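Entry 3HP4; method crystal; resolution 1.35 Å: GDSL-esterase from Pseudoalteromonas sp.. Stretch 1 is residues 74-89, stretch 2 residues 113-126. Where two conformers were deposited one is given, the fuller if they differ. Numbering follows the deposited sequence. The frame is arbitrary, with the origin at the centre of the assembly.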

# COMPACT_ATOMS: atom_id res chain seq x y z
N LEU A 74 2.29 0.11 -3.43
CA LEU A 74 3.12 0.80 -4.41
C LEU A 74 2.83 0.30 -5.78
O LEU A 74 2.41 -0.84 -6.02
CB LEU A 74 4.61 0.56 -4.13
CG LEU A 74 5.14 1.22 -2.85
CD1 LEU A 74 6.58 0.75 -2.62
CD2 LEU A 74 5.12 2.76 -2.93
N GLY A 75 3.11 1.17 -6.73
CA GLY A 75 3.04 0.84 -8.17
C GLY A 75 2.13 1.79 -8.88
O GLY A 75 2.29 1.97 -10.09
N ALA A 76 1.18 2.46 -8.22
CA ALA A 76 0.30 3.39 -8.92
C ALA A 76 1.12 4.42 -9.66
O ALA A 76 0.76 4.80 -10.79
CB ALA A 76 -0.68 4.10 -7.92
N ASN A 77 2.18 4.96 -9.07
CA ASN A 77 2.97 5.98 -9.77
C ASN A 77 3.67 5.41 -10.98
O ASN A 77 3.69 6.08 -12.03
CB ASN A 77 3.86 6.74 -8.79
CG ASN A 77 3.02 7.59 -7.86
OD1 ASN A 77 2.10 8.30 -8.30
ND2 ASN A 77 3.31 7.49 -6.60
N ASP A 78 4.18 4.20 -10.89
CA ASP A 78 4.78 3.56 -12.06
C ASP A 78 3.73 3.44 -13.19
O ASP A 78 4.00 3.76 -14.34
CB ASP A 78 5.30 2.19 -11.70
CG ASP A 78 6.65 2.23 -11.04
OD1 ASP A 78 7.40 3.22 -11.09
OD2 ASP A 78 6.98 1.17 -10.50
N GLY A 79 2.54 2.97 -12.85
CA GLY A 79 1.49 2.76 -13.87
C GLY A 79 0.94 4.04 -14.42
O GLY A 79 0.65 4.13 -15.62
N LEU A 80 0.75 5.07 -13.59
CA LEU A 80 0.33 6.40 -14.10
C LEU A 80 1.32 6.98 -15.03
O LEU A 80 0.94 7.78 -15.89
CB LEU A 80 0.09 7.34 -12.92
CG LEU A 80 -1.14 6.93 -12.13
CD1 LEU A 80 -1.20 7.72 -10.80
CD2 LEU A 80 -2.46 7.11 -12.92
N ARG A 81 2.58 6.62 -14.93
CA ARG A 81 3.63 7.11 -15.76
C ARG A 81 3.90 6.19 -16.97
O ARG A 81 4.77 6.46 -17.80
CB ARG A 81 4.87 7.32 -14.87
CG ARG A 81 4.65 8.48 -13.86
CD ARG A 81 5.71 8.51 -12.80
NE ARG A 81 6.91 9.14 -13.32
CZ ARG A 81 7.96 9.47 -12.59
NH1 ARG A 81 7.98 9.24 -11.28
NH2 ARG A 81 9.00 10.05 -13.18
N GLY A 82 3.16 5.09 -17.06
CA GLY A 82 3.33 4.13 -18.14
C GLY A 82 4.64 3.38 -18.12
O GLY A 82 5.13 2.97 -19.16
N PHE A 83 5.25 3.21 -16.94
CA PHE A 83 6.52 2.55 -16.89
C PHE A 83 6.34 1.06 -17.21
O PHE A 83 5.25 0.46 -17.04
CB PHE A 83 7.09 2.58 -15.45
CG PHE A 83 7.61 3.90 -14.98
CD1 PHE A 83 7.70 5.00 -15.81
CD2 PHE A 83 8.06 4.03 -13.67
CE1 PHE A 83 8.23 6.24 -15.33
CE2 PHE A 83 8.57 5.26 -13.18
CZ PHE A 83 8.65 6.34 -14.01
N PRO A 84 7.39 0.37 -17.67
CA PRO A 84 7.21 -1.03 -18.04
C PRO A 84 6.81 -1.88 -16.83
O PRO A 84 7.45 -1.84 -15.79
CB PRO A 84 8.61 -1.44 -18.53
CG PRO A 84 9.20 -0.11 -19.03
CD PRO A 84 8.72 0.89 -18.05
N VAL A 85 5.77 -2.68 -17.00
CA VAL A 85 5.29 -3.53 -15.91
C VAL A 85 6.33 -4.54 -15.58
O VAL A 85 6.46 -4.88 -14.38
CB VAL A 85 3.96 -4.17 -16.30
CG1 VAL A 85 3.53 -5.14 -15.32
CG2 VAL A 85 2.86 -3.10 -16.47
N LYS A 86 7.09 -5.08 -16.50
CA LYS A 86 8.12 -6.05 -16.17
C LYS A 86 9.14 -5.49 -15.20
O LYS A 86 9.55 -6.20 -14.22
CB LYS A 86 8.81 -6.55 -17.45
CG LYS A 86 9.94 -7.55 -17.23
CD LYS A 86 10.59 -7.96 -18.58
CE LYS A 86 11.67 -9.03 -18.41
NZ LYS A 86 12.37 -9.37 -19.70
N LYS A 87 9.54 -4.24 -15.34
CA LYS A 87 10.48 -3.63 -14.45
C LYS A 87 9.82 -3.37 -13.11
O LYS A 87 10.44 -3.60 -12.06
CB LYS A 87 11.04 -2.32 -15.05
CG LYS A 87 12.10 -1.71 -14.14
CD LYS A 87 13.30 -2.67 -13.91
CE LYS A 87 14.31 -2.10 -12.91
NZ LYS A 87 15.49 -3.00 -12.74
N MET A 88 8.59 -2.86 -13.09
CA MET A 88 7.87 -2.70 -11.82
C MET A 88 7.80 -4.05 -11.10
O MET A 88 8.00 -4.09 -9.88
CB MET A 88 6.46 -2.18 -12.10
CG MET A 88 5.69 -1.95 -10.80
SD MET A 88 3.95 -1.54 -11.04
CE MET A 88 3.27 -3.13 -11.49
N GLN A 89 7.51 -5.13 -11.81
CA GLN A 89 7.41 -6.44 -11.20
C GLN A 89 8.74 -6.87 -10.61
O GLN A 89 8.80 -7.39 -9.49
CB GLN A 89 6.89 -7.41 -12.26
CG GLN A 89 6.53 -8.75 -11.73
CD GLN A 89 5.71 -9.56 -12.70
OE1 GLN A 89 5.08 -9.01 -13.60
NE2 GLN A 89 5.73 -10.86 -12.51
N ILE A 113 -5.32 1.03 -12.09
CA ILE A 113 -5.06 2.36 -12.70
C ILE A 113 -6.02 2.60 -13.82
O ILE A 113 -6.44 1.67 -14.50
CB ILE A 113 -3.58 2.47 -13.25
CG1 ILE A 113 -3.28 1.30 -14.20
CG2 ILE A 113 -2.62 2.63 -12.07
CD1 ILE A 113 -1.97 1.40 -15.05
N PRO A 114 -6.28 3.89 -14.10
CA PRO A 114 -7.09 4.19 -15.31
C PRO A 114 -6.36 3.82 -16.59
O PRO A 114 -5.12 3.73 -16.60
CB PRO A 114 -7.30 5.70 -15.25
CG PRO A 114 -6.12 6.18 -14.45
CD PRO A 114 -5.76 5.09 -13.44
N PRO A 115 -7.10 3.65 -17.68
CA PRO A 115 -6.53 3.18 -18.95
C PRO A 115 -5.83 4.30 -19.73
O PRO A 115 -6.01 4.44 -20.94
CB PRO A 115 -7.78 2.66 -19.71
CG PRO A 115 -8.88 3.64 -19.23
CD PRO A 115 -8.57 3.80 -17.73
N ASN A 116 -4.95 5.04 -19.05
CA ASN A 116 -4.21 6.10 -19.69
C ASN A 116 -3.26 5.62 -20.76
O ASN A 116 -2.90 6.39 -21.65
CB ASN A 116 -3.46 6.94 -18.64
CG ASN A 116 -4.41 7.65 -17.67
OD1 ASN A 116 -5.59 7.78 -17.93
ND2 ASN A 116 -3.90 8.03 -16.51
N TYR A 117 -2.89 4.34 -20.70
CA TYR A 117 -2.05 3.69 -21.74
C TYR A 117 -2.79 2.55 -22.35
O TYR A 117 -2.16 1.65 -22.92
CB TYR A 117 -0.68 3.26 -21.16
CG TYR A 117 0.03 4.42 -20.56
CD1 TYR A 117 0.86 5.22 -21.31
CD2 TYR A 117 -0.23 4.74 -19.21
CE1 TYR A 117 1.47 6.38 -20.67
CE2 TYR A 117 0.33 5.84 -18.62
CZ TYR A 117 1.16 6.63 -19.31
OH TYR A 117 1.71 7.72 -18.65
N GLY A 118 -4.12 2.58 -22.27
CA GLY A 118 -4.99 1.57 -22.87
C GLY A 118 -5.38 0.50 -21.88
O GLY A 118 -4.67 0.25 -20.87
N PRO A 119 -6.49 -0.18 -22.13
CA PRO A 119 -6.92 -1.25 -21.21
C PRO A 119 -5.96 -2.40 -21.09
O PRO A 119 -5.89 -3.01 -20.03
CB PRO A 119 -8.28 -1.69 -21.79
CG PRO A 119 -8.35 -1.10 -23.10
CD PRO A 119 -7.45 0.11 -23.19
N ARG A 120 -5.24 -2.77 -22.13
CA ARG A 120 -4.36 -3.90 -22.00
C ARG A 120 -3.23 -3.62 -21.03
O ARG A 120 -2.94 -4.46 -20.15
CB ARG A 120 -3.80 -4.31 -23.37
CG ARG A 120 -2.84 -5.45 -23.29
CD ARG A 120 -3.41 -6.75 -22.73
NE ARG A 120 -2.41 -7.81 -22.70
CZ ARG A 120 -2.10 -8.65 -21.69
NH1 ARG A 120 -2.73 -8.59 -20.51
NH2 ARG A 120 -1.13 -9.52 -21.85
N TYR A 121 -2.60 -2.45 -21.11
CA TYR A 121 -1.57 -2.10 -20.12
C TYR A 121 -2.16 -2.09 -18.74
O TYR A 121 -1.49 -2.57 -17.80
CB TYR A 121 -0.98 -0.72 -20.49
CG TYR A 121 0.02 -0.22 -19.49
CD1 TYR A 121 1.35 -0.58 -19.56
CD2 TYR A 121 -0.36 0.63 -18.45
CE1 TYR A 121 2.28 -0.08 -18.64
CE2 TYR A 121 0.56 1.12 -17.50
CZ TYR A 121 1.85 0.74 -17.61
OH TYR A 121 2.74 1.24 -16.67
N SER A 122 -3.38 -1.60 -18.53
CA SER A 122 -3.97 -1.62 -17.18
C SER A 122 -4.12 -3.05 -16.70
O SER A 122 -3.88 -3.29 -15.49
CB SER A 122 -5.32 -0.89 -17.20
OG SER A 122 -5.07 0.54 -17.26
N LYS A 123 -4.48 -4.01 -17.54
CA LYS A 123 -4.62 -5.38 -17.11
C LYS A 123 -3.25 -5.99 -16.85
O LYS A 123 -3.07 -6.78 -15.88
CB LYS A 123 -5.38 -6.24 -18.15
CG LYS A 123 -6.80 -5.96 -18.19
CD LYS A 123 -7.61 -6.95 -19.05
CE LYS A 123 -6.83 -7.98 -19.77
NZ LYS A 123 -7.87 -8.75 -20.66
N MET A 124 -2.26 -5.71 -17.68
CA MET A 124 -0.91 -6.18 -17.42
C MET A 124 -0.43 -5.71 -16.09
O MET A 124 0.19 -6.44 -15.30
CB MET A 124 0.03 -5.63 -18.50
CG MET A 124 -0.21 -6.20 -19.94
SD MET A 124 0.61 -5.18 -21.22
CE MET A 124 2.29 -5.43 -20.76
N PHE A 125 -0.68 -4.43 -15.79
CA PHE A 125 -0.29 -3.80 -14.53
C PHE A 125 -0.98 -4.47 -13.35
O PHE A 125 -0.28 -4.94 -12.43
CB PHE A 125 -0.68 -2.30 -14.65
CG PHE A 125 -0.48 -1.55 -13.37
CD1 PHE A 125 0.73 -0.93 -13.09
CD2 PHE A 125 -1.49 -1.46 -12.46
CE1 PHE A 125 0.88 -0.22 -11.88
CE2 PHE A 125 -1.34 -0.76 -11.27
CZ PHE A 125 -0.15 -0.15 -10.98
N THR A 126 -2.29 -4.59 -13.36
CA THR A 126 -2.96 -5.13 -12.16
C THR A 126 -2.62 -6.62 -11.99
O THR A 126 -2.38 -7.09 -10.87
CB THR A 126 -4.42 -4.88 -12.23
OG1 THR A 126 -4.62 -3.47 -12.18
CG2 THR A 126 -5.13 -5.56 -11.05
O HOH W 1 -2.31 4.96 -16.14
O HOH W 2 -1.32 8.92 -16.51

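The two stretches bury 627 Å² between them, and their fit rests on aromatic rings of stretch 2 entering hollows that glycines leave in stretch 1. Phe 125 is a buried knob, seated among Ala 76, Gly 79, Val 85 and Met 88. The edge of its ring meets backbone, with CE1 3.2 Å from Gly 75 O, while Met 88 SD approaches CE1 obliquely at 3.4 Å. Gly 79 makes room for this ring: its CA lies 3.6 Å from Phe 125 CE1, and a CB there would clash with both that atom and Ile 113 CD1.

Where helix 76-80 gives way to the turn, two tyrosines combine packing with polarity. Gly 82, whose positive phi closes a Schellman motif, lays its CA over one face of the Tyr 117 ring, 3.6 Å from the centroid; a CB would strike CE1. The hydroxyl of Tyr 117 donates to Leu 80 O (OH to O, 2.9 Å), and Tyr 121 OH donates to Phe 83 O at 2.7 Å.

Val 85 points toward helix 119-126, and its CG2 packs 3.8 Å from Tyr 121 CE1 and 4.1 Å from Phe 125 CB. At the other flank, Leu 80 CD2 reaches Pro 114 CD (3.9 Å), and a water links Gly 79 O to Pro 114 O.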